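Local coordinates for putative uncharacterized protein (Archaeoglobus fulgidus, PDB 3VU0) that forms the C-terminal globular domain of an archaeal AglB protein, a member of the oligosaccharyltransferase core family, folded from helices around a small mixed sheet, at residues K8-W13 and G154-F159; P107-Q110 and S115-Y118; Y32-W37 and N42-V47. All coordinates share one frame; numbering follows the deposited sequence.

Contact 1: residues K8-W13 and G154-F159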
loop_
_atom_site.group_PDB
_atom_site.type_symbol
_atom_site.label_atom_id
_atom_site.label_comp_id
_atom_site.label_asym_id
_atom_site.label_seq_id
_atom_site.Cartn_x
_atom_site.Cartn_y
_atom_site.Cartn_z
ATOM N N LYS A 8 -4.709 -12.130 9.322
ATOM C CA LYS A 8 -4.998 -12.356 10.732
ATOM C C LYS A 8 -3.734 -12.171 11.563
ATOM O O LYS A 8 -3.751 -11.515 12.606
ATOM C CB LYS A 8 -5.553 -13.764 10.930
ATOM N N GLU A 9 -2.637 -12.746 11.087
ATOM C CA GLU A 9 -1.366 -12.648 11.788
ATOM C C GLU A 9 -0.817 -11.228 11.726
ATOM O O GLU A 9 -0.239 -10.732 12.692
ATOM C CB GLU A 9 -0.345 -13.608 11.179
ATOM C CG GLU A 9 0.851 -13.835 12.083
ATOM C CD GLU A 9 2.045 -14.426 11.362
ATOM O OE1 GLU A 9 1.852 -15.174 10.382
ATOM O OE2 GLU A 9 3.185 -14.149 11.792
ATOM N N ALA A 10 -0.997 -10.575 10.584
ATOM C CA ALA A 10 -0.511 -9.213 10.404
ATOM C C ALA A 10 -1.242 -8.237 11.315
ATOM O O ALA A 10 -0.621 -7.395 11.968
ATOM C CB ALA A 10 -0.671 -8.791 8.945
ATOM N N LEU A 11 -2.563 -8.360 11.362
ATOM C CA LEU A 11 -3.382 -7.477 12.181
ATOM C C LEU A 11 -3.109 -7.650 13.674
ATOM O O LEU A 11 -3.042 -6.666 14.413
ATOM C CB LEU A 11 -4.868 -7.711 11.877
ATOM C CG LEU A 11 -5.326 -7.296 10.470
ATOM C CD1 LEU A 11 -6.740 -7.805 10.210
ATOM C CD2 LEU A 11 -5.273 -5.777 10.334
ATOM N N ASN A 12 -2.948 -8.894 14.116
ATOM C CA ASN A 12 -2.669 -9.157 15.527
ATOM C C ASN A 12 -1.292 -8.625 15.893
ATOM O O ASN A 12 -1.087 -8.104 16.993
ATOM C CB ASN A 12 -2.724 -10.658 15.836
ATOM C CG ASN A 12 -4.128 -11.221 15.743
ATOM O OD1 ASN A 12 -5.107 -10.544 16.064
ATOM N ND2 ASN A 12 -4.231 -12.475 15.321
ATOM N N TRP A 13 -0.347 -8.763 14.967
ATOM C CA TRP A 13 1.005 -8.282 15.199
ATOM C C TRP A 13 1.000 -6.758 15.348
ATOM O O TRP A 13 1.592 -6.217 16.285
ATOM C CB TRP A 13 1.926 -8.679 14.037
ATOM C CG TRP A 13 3.382 -8.384 14.296
ATOM C CD1 TRP A 13 4.298 -9.213 14.884
ATOM C CD2 TRP A 13 4.073 -7.159 14.013
ATOM N NE1 TRP A 13 5.517 -8.580 14.984
ATOM C CE2 TRP A 13 5.406 -7.318 14.458
ATOM C CE3 TRP A 13 3.695 -5.942 13.427
ATOM C CZ2 TRP A 13 6.363 -6.303 14.338
ATOM C CZ3 TRP A 13 4.650 -4.930 13.308
ATOM C CH2 TRP A 13 5.968 -5.120 13.761
ATOM N N GLY A 154 4.149 -12.846 4.509
ATOM C CA GLY A 154 3.846 -13.550 3.273
ATOM C C GLY A 154 3.219 -12.680 2.198
ATOM O O GLY A 154 3.926 -12.074 1.391
ATOM N N THR A 155 1.889 -12.635 2.177
ATOM C CA THR A 155 1.158 -11.828 1.206
ATOM C C THR A 155 0.989 -10.409 1.735
ATOM O O THR A 155 0.689 -9.493 0.976
ATOM C CB THR A 155 -0.254 -12.401 0.937
ATOM O OG1 THR A 155 -0.945 -12.564 2.183
ATOM C CG2 THR A 155 -0.165 -13.746 0.222
ATOM N N VAL A 156 1.178 -10.241 3.041
ATOM C CA VAL A 156 1.043 -8.940 3.690
ATOM C C VAL A 156 2.374 -8.479 4.285
ATOM O O VAL A 156 3.020 -9.209 5.039
ATOM C CB VAL A 156 -0.018 -8.990 4.817
ATOM C CG1 VAL A 156 -0.195 -7.607 5.434
ATOM C CG2 VAL A 156 -1.350 -9.484 4.255
ATOM N N LYS A 157 2.777 -7.263 3.940
ATOM C CA LYS A 157 4.025 -6.704 4.442
ATOM C C LYS A 157 3.773 -5.335 5.049
ATOM O O LYS A 157 2.978 -4.555 4.530
ATOM C CB LYS A 157 5.047 -6.579 3.307
ATOM C CG LYS A 157 5.326 -7.900 2.595
ATOM C CD LYS A 157 6.428 -7.771 1.545
ATOM C CE LYS A 157 6.613 -9.094 0.786
ATOM N NZ LYS A 157 7.712 -9.037 -0.232
ATOM N N ILE A 158 4.440 -5.052 6.162
ATOM C CA ILE A 158 4.294 -3.753 6.799
ATOM C C ILE A 158 5.652 -3.077 6.793
ATOM O O ILE A 158 6.669 -3.699 7.098
ATOM C CB ILE A 158 3.759 -3.865 8.250
ATOM C CG1 ILE A 158 3.631 -2.463 8.858
ATOM C CG2 ILE A 158 4.674 -4.733 9.092
ATOM C CD1 ILE A 158 2.769 -2.417 10.104
ATOM N N PHE A 159 5.655 -1.802 6.422
ATOM C CA PHE A 159 6.875 -1.015 6.340
ATOM C C PHE A 159 6.834 0.134 7.328
ATOM O O PHE A 159 5.763 0.595 7.730
ATOM C CB PHE A 159 7.041 -0.447 4.927
ATOM C CG PHE A 159 7.171 -1.495 3.858
ATOM C CD1 PHE A 159 8.420 -1.835 3.344
ATOM C CD2 PHE A 159 6.045 -2.145 3.365
ATOM C CE1 PHE A 159 8.545 -2.812 2.351
ATOM C CE2 PHE A 159 6.155 -3.125 2.372
ATOM C CZ PHE A 159 7.403 -3.458 1.864
#
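A10 and V156 mark the closest approach of the two backbones, their CA atoms 6.9 Å apart, where helix 5-17 packs on one face of the sheet at strand 156-161. Residues one helical turn apart, A10 and W13, meet alternate residues of the strand, V156 and I158, while K157 between them turns its side chain from the helix. The A10 methyl brings the two elements together most tightly: its CB sits 3.7 Å from V156 CG1. That branch stands anti to the backbone N (chi1 -177°), which puts it against the helix; CB of V156 lies just behind it. Farther along the strand, W13 reaches across with the six-membered part of its indole, and CZ3 comes within 4.2 Å of I158 CG2. The methyl approaches the ring obliquely. No hydrogen bond joins the segments, and the contact is apolar throughout. F153 on strand 147-153 adds to the packing, touching A10 and meeting the W13 ring edge-to-face, while V89 on strand 85-91 lies beside both V156 and I158. A bound MES molecule, probably from the crystallisation liquor, lies about 6 Å from the W13 side chain and makes a weak hydrogen bond to E9. Helix 5-17 thus covers one face of the mixed sheet through side chains on strand 156-161, the helix-on-sheet packing of an alpha/beta fold.

Contact 2: residues P107-Q110 and S115-Y118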
loop_
_atom_site.group_PDB
_atom_site.type_symbol
_atom_site.label_atom_id
_atom_site.label_comp_id
_atom_site.label_asym_id
_atom_site.label_seq_id
_atom_site.Cartn_x
_atom_site.Cartn_y
_atom_site.Cartn_z
ATOM N N PRO A 107 -7.522 -0.675 -10.516
ATOM C CA PRO A 107 -8.362 0.354 -9.896
ATOM C C PRO A 107 -7.509 1.417 -9.201
ATOM O O PRO A 107 -7.900 2.587 -9.120
ATOM C CB PRO A 107 -9.241 -0.442 -8.925
ATOM C CG PRO A 107 -8.440 -1.678 -8.641
ATOM C CD PRO A 107 -7.851 -2.012 -9.994
ATOM N N ILE A 108 -6.342 1.015 -8.703
ATOM C CA ILE A 108 -5.445 1.968 -8.051
ATOM C C ILE A 108 -5.044 3.011 -9.096
ATOM O O ILE A 108 -5.061 4.210 -8.834
ATOM C CB ILE A 108 -4.173 1.273 -7.506
ATOM C CG1 ILE A 108 -4.536 0.405 -6.295
ATOM C CG2 ILE A 108 -3.126 2.309 -7.120
ATOM C CD1 ILE A 108 -3.332 -0.274 -5.640
HETATM N N MSE A 109 -4.685 2.544 -10.286
HETATM C CA MSE A 109 -4.311 3.450 -11.365
HETATM C C MSE A 109 -5.482 4.348 -11.749
HETATM O O MSE A 109 -5.321 5.557 -11.910
HETATM C CB MSE A 109 -3.860 2.670 -12.601
HETATM C CG MSE A 109 -2.494 2.046 -12.478
HETATM SE SE MSE A 109 -1.921 1.336 -14.174
HETATM C CE MSE A 109 -1.583 3.005 -15.097
ATOM N N GLN A 110 -6.662 3.757 -11.905
ATOM C CA GLN A 110 -7.838 4.535 -12.286
ATOM C C GLN A 110 -8.119 5.653 -11.286
ATOM O O GLN A 110 -8.402 6.785 -11.674
ATOM C CB GLN A 110 -9.059 3.624 -12.408
ATOM C CG GLN A 110 -8.874 2.515 -13.419
ATOM C CD GLN A 110 -10.022 1.530 -13.423
ATOM O OE1 GLN A 110 -10.434 1.038 -12.373
ATOM N NE2 GLN A 110 -10.539 1.227 -14.606
ATOM N N SER A 115 -5.853 5.907 -17.256
ATOM C CA SER A 115 -6.843 5.150 -18.020
ATOM C C SER A 115 -6.104 3.989 -18.667
ATOM O O SER A 115 -5.777 4.024 -19.859
ATOM C CB SER A 115 -7.487 6.032 -19.097
ATOM O OG SER A 115 -8.222 7.090 -18.505
ATOM N N PRO A 116 -5.833 2.937 -17.880
ATOM C CA PRO A 116 -5.122 1.736 -18.324
ATOM C C PRO A 116 -5.644 1.098 -19.612
ATOM O O PRO A 116 -4.871 0.499 -20.359
ATOM C CB PRO A 116 -5.253 0.793 -17.125
ATOM C CG PRO A 116 -5.369 1.722 -15.964
ATOM C CD PRO A 116 -6.299 2.781 -16.490
ATOM N N GLU A 117 -6.941 1.223 -19.883
ATOM C CA GLU A 117 -7.497 0.604 -21.085
ATOM C C GLU A 117 -6.909 1.146 -22.383
ATOM O O GLU A 117 -7.051 0.532 -23.439
ATOM C CB GLU A 117 -9.031 0.722 -21.114
ATOM C CG GLU A 117 -9.597 2.109 -21.381
ATOM C CD GLU A 117 -9.755 2.946 -20.122
ATOM O OE1 GLU A 117 -10.573 3.891 -20.150
ATOM O OE2 GLU A 117 -9.070 2.673 -19.115
ATOM N N TYR A 118 -6.236 2.289 -22.306
ATOM C CA TYR A 118 -5.620 2.882 -23.490
ATOM C C TYR A 118 -4.141 2.531 -23.569
ATOM O O TYR A 118 -3.469 2.873 -24.539
ATOM C CB TYR A 118 -5.774 4.406 -23.466
ATOM C CG TYR A 118 -7.170 4.886 -23.775
ATOM C CD1 TYR A 118 -7.634 4.949 -25.092
ATOM C CD2 TYR A 118 -8.034 5.269 -22.753
ATOM C CE1 TYR A 118 -8.931 5.384 -25.378
ATOM C CE2 TYR A 118 -9.326 5.702 -23.026
ATOM C CZ TYR A 118 -9.769 5.760 -24.333
ATOM O OH TYR A 118 -11.049 6.200 -24.588
HETATM O O HOH W 1 -10.121 3.356 -16.716
#
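M109, modelled as selenomethionine, packs against the ring of P116, and the two side chains run past one another in opposite directions. The ring carbon P116 CG is the meeting point: M109 CB lies 3.8 Å from it and M109 SE 3.9 Å. A bend at the far end of the chain (chi3 72°) keeps the terminal methyl close, so that M109 CE is 4.1 Å from P116 CG. Q110 crosses the proline at about a right angle, its CG 4.0 Å from P116 CD. Its chain then runs on extended, and Q110 NE2 donates to a water at 3.0 Å; that water donates in turn to E117 OE2 at 2.7 Å, linking the two exposed polar side chains. Outside the two segments, M109 also touches Y114, M119 and F127, and P116 touches I124 of helix 121-128. The 3-10 turn that presents the proline is closed by Y118 N bonding to S115 O over 3.0 Å. The contact thus divides its chemistry: an apolar proline-selenomethionine pair holds the end of helix 105-112 to the following turn, while a water bridges the amide and the carboxylate, its donated bond probably easing the negative charge of E117.

Contact 3: residues Y32-W37 and N42-V47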
loop_
_atom_site.group_PDB
_atom_site.type_symbol
_atom_site.label_atom_id
_atom_site.label_comp_id
_atom_site.label_asym_id
_atom_site.label_seq_id
_atom_site.Cartn_x
_atom_site.Cartn_y
_atom_site.Cartn_z
ATOM N N TYR A 32 -0.538 9.354 14.452
ATOM C CA TYR A 32 0.032 8.900 13.191
ATOM C C TYR A 32 -0.996 8.015 12.518
ATOM O O TYR A 32 -1.971 7.603 13.142
ATOM C CB TYR A 32 1.334 8.117 13.427
ATOM C CG TYR A 32 1.147 6.745 14.042
ATOM C CD1 TYR A 32 0.877 5.630 13.244
ATOM C CD2 TYR A 32 1.220 6.563 15.423
ATOM C CE1 TYR A 32 0.686 4.366 13.810
ATOM C CE2 TYR A 32 1.029 5.307 15.998
ATOM C CZ TYR A 32 0.762 4.214 15.187
ATOM O OH TYR A 32 0.585 2.973 15.757
ATOM N N ALA A 33 -0.786 7.730 11.240
ATOM C CA ALA A 33 -1.709 6.878 10.509
ATOM C C ALA A 33 -0.965 5.777 9.765
ATOM O O ALA A 33 0.243 5.858 9.547
ATOM C CB ALA A 33 -2.525 7.715 9.524
ATOM N N VAL A 34 -1.705 4.742 9.391
ATOM C CA VAL A 34 -1.160 3.625 8.643
ATOM C C VAL A 34 -1.727 3.742 7.234
ATOM O O VAL A 34 -2.943 3.818 7.058
ATOM C CB VAL A 34 -1.595 2.287 9.257
ATOM C CG1 VAL A 34 -1.088 1.134 8.399
ATOM C CG2 VAL A 34 -1.063 2.178 10.684
ATOM N N LEU A 35 -0.853 3.764 6.233
ATOM C CA LEU A 35 -1.308 3.882 4.853
ATOM C C LEU A 35 -1.370 2.530 4.155
ATOM O O LEU A 35 -0.436 1.730 4.228
ATOM C CB LEU A 35 -0.394 4.837 4.070
ATOM C CG LEU A 35 -0.808 5.241 2.645
ATOM C CD1 LEU A 35 -0.019 6.468 2.208
ATOM C CD2 LEU A 35 -0.582 4.084 1.679
ATOM N N SER A 36 -2.495 2.278 3.497
ATOM C CA SER A 36 -2.709 1.043 2.749
ATOM C C SER A 36 -3.827 1.327 1.760
ATOM O O SER A 36 -4.308 2.459 1.676
ATOM C CB SER A 36 -3.127 -0.094 3.679
ATOM O OG SER A 36 -3.082 -1.337 2.999
ATOM N N TRP A 37 -4.242 0.311 1.009
ATOM C CA TRP A 37 -5.332 0.494 0.055
ATOM C C TRP A 37 -6.622 0.583 0.876
ATOM O O TRP A 37 -6.734 -0.048 1.926
ATOM C CB TRP A 37 -5.392 -0.688 -0.914
ATOM C CG TRP A 37 -6.314 -0.470 -2.086
ATOM C CD1 TRP A 37 -7.154 -1.391 -2.639
ATOM C CD2 TRP A 37 -6.474 0.732 -2.855
ATOM N NE1 TRP A 37 -7.828 -0.841 -3.700
ATOM C CE2 TRP A 37 -7.430 0.460 -3.857
ATOM C CE3 TRP A 37 -5.901 2.009 -2.796
ATOM C CZ2 TRP A 37 -7.830 1.422 -4.798
ATOM C CZ3 TRP A 37 -6.300 2.967 -3.733
ATOM C CH2 TRP A 37 -7.253 2.666 -4.718
ATOM N N ASN A 42 -10.901 -0.735 7.192
ATOM C CA ASN A 42 -11.702 -1.162 8.334
ATOM C C ASN A 42 -11.019 -2.221 9.185
ATOM O O ASN A 42 -11.180 -2.237 10.407
ATOM C CB ASN A 42 -13.076 -1.668 7.872
ATOM C CG ASN A 42 -13.960 -0.548 7.354
ATOM O OD1 ASN A 42 -13.993 0.536 7.927
ATOM N ND2 ASN A 42 -14.687 -0.808 6.274
ATOM N N TRP A 43 -10.259 -3.105 8.547
ATOM C CA TRP A 43 -9.552 -4.149 9.278
ATOM C C TRP A 43 -8.485 -3.530 10.172
ATOM O O TRP A 43 -8.365 -3.864 11.354
ATOM C CB TRP A 43 -8.880 -5.132 8.315
ATOM C CG TRP A 43 -9.789 -6.178 7.746
ATOM C CD1 TRP A 43 -11.046 -6.502 8.175
ATOM C CD2 TRP A 43 -9.478 -7.094 6.689
ATOM N NE1 TRP A 43 -11.534 -7.565 7.454
ATOM C CE2 TRP A 43 -10.591 -7.949 6.535
ATOM C CE3 TRP A 43 -8.362 -7.276 5.856
ATOM C CZ2 TRP A 43 -10.622 -8.974 5.584
ATOM C CZ3 TRP A 43 -8.391 -8.294 4.910
ATOM C CH2 TRP A 43 -9.518 -9.133 4.783
ATOM N N ILE A 44 -7.704 -2.628 9.595
ATOM C CA ILE A 44 -6.639 -1.975 10.329
ATOM C C ILE A 44 -7.200 -1.099 11.443
ATOM O O ILE A 44 -6.701 -1.116 12.572
ATOM C CB ILE A 44 -5.779 -1.133 9.374
ATOM C CG1 ILE A 44 -5.120 -2.059 8.345
ATOM C CG2 ILE A 44 -4.721 -0.357 10.152
ATOM C CD1 ILE A 44 -4.353 -1.331 7.258
ATOM N N LEU A 45 -8.251 -0.352 11.125
ATOM C CA LEU A 45 -8.878 0.541 12.091
ATOM C C LEU A 45 -9.602 -0.193 13.222
ATOM O O LEU A 45 -9.423 0.135 14.396
ATOM C CB LEU A 45 -9.875 1.467 11.383
ATOM C CG LEU A 45 -9.919 2.959 11.745
ATOM C CD1 LEU A 45 -11.340 3.458 11.536
ATOM C CD2 LEU A 45 -9.502 3.195 13.190
ATOM N N TYR A 46 -10.408 -1.191 12.877
ATOM C CA TYR A 46 -11.181 -1.914 13.886
ATOM C C TYR A 46 -10.584 -3.191 14.461
ATOM O O TYR A 46 -10.940 -3.589 15.568
ATOM C CB TYR A 46 -12.588 -2.190 13.342
ATOM C CG TYR A 46 -13.323 -0.912 13.004
ATOM C CD1 TYR A 46 -13.609 0.029 13.992
ATOM C CD2 TYR A 46 -13.677 -0.612 11.688
ATOM C CE1 TYR A 46 -14.224 1.239 13.680
ATOM C CE2 TYR A 46 -14.292 0.596 11.366
ATOM C CZ TYR A 46 -14.561 1.516 12.365
ATOM O OH TYR A 46 -15.153 2.715 12.050
ATOM N N VAL A 47 -9.688 -3.839 13.727
ATOM C CA VAL A 47 -9.069 -5.056 14.234
ATOM C C VAL A 47 -7.697 -4.758 14.831
ATOM O O VAL A 47 -7.361 -5.252 15.908
ATOM C CB VAL A 47 -8.911 -6.121 13.132
ATOM C CG1 VAL A 47 -8.207 -7.347 13.695
ATOM C CG2 VAL A 47 -10.279 -6.502 12.576
#
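The helical turn that carries I44 to V34 and S36 contains the shortest hydrogen bond within the two segments, from V47 N to W43 O at 2.7 Å. A second bond, Y46 N to N42 O at 2.8 Å, is the neighbouring i to i+4 bond around I44. V34 and I44 are also where the backbones come nearest, with CA atoms 8.0 Å apart, a gap filled by the isoleucine. Its two branches divide the work. CG2 of I44 meets V34 CB at 4.2 Å, while the other branch runs out extended (chi2 174°) until its tip, CD1, lies 4.0 Å from S36 CB. The serine offers this methyl its own carbon. Its hydroxyl, swung opposite the backbone nitrogen (chi1 -169°), hydrogen-bonds the backbone O of V89 on strand 85-91, next to strand 33-35 in the sheet. M14 of helix 5-17 packs on both V34 and I44, and V89 touches V34 from the neighbouring strand. The WWDYG sequence of AglB and its relatives starts at W37 and runs into helix 41-46, so the contact packs that helix against the strand leading into the motif. All three touching residues are buried, and with the S36 hydroxyl bonded to V89 O it is the serine CB that meets I44, leaving the interface purely apolar.

In the fold
From the N terminus, helix 5-17 comes first and waits for its partner until the last strand, so contact 1 closes nearly the whole chain into one long loop. Contacts 3 and 2 both fall within that loop and follow each other in series, each closing a short turn: contact 3 joins strand 33-35 to the helix just after it, contact 2 joins helix 105-112 to the turn before helix 121-128. Contacts 1 and 3 reach the same sheet and touch through L11, which packs on W43, I44 and V47. Contact 2 lies across the chain's centre from contact 1, yet meets contact 3 where I108 packs on W37.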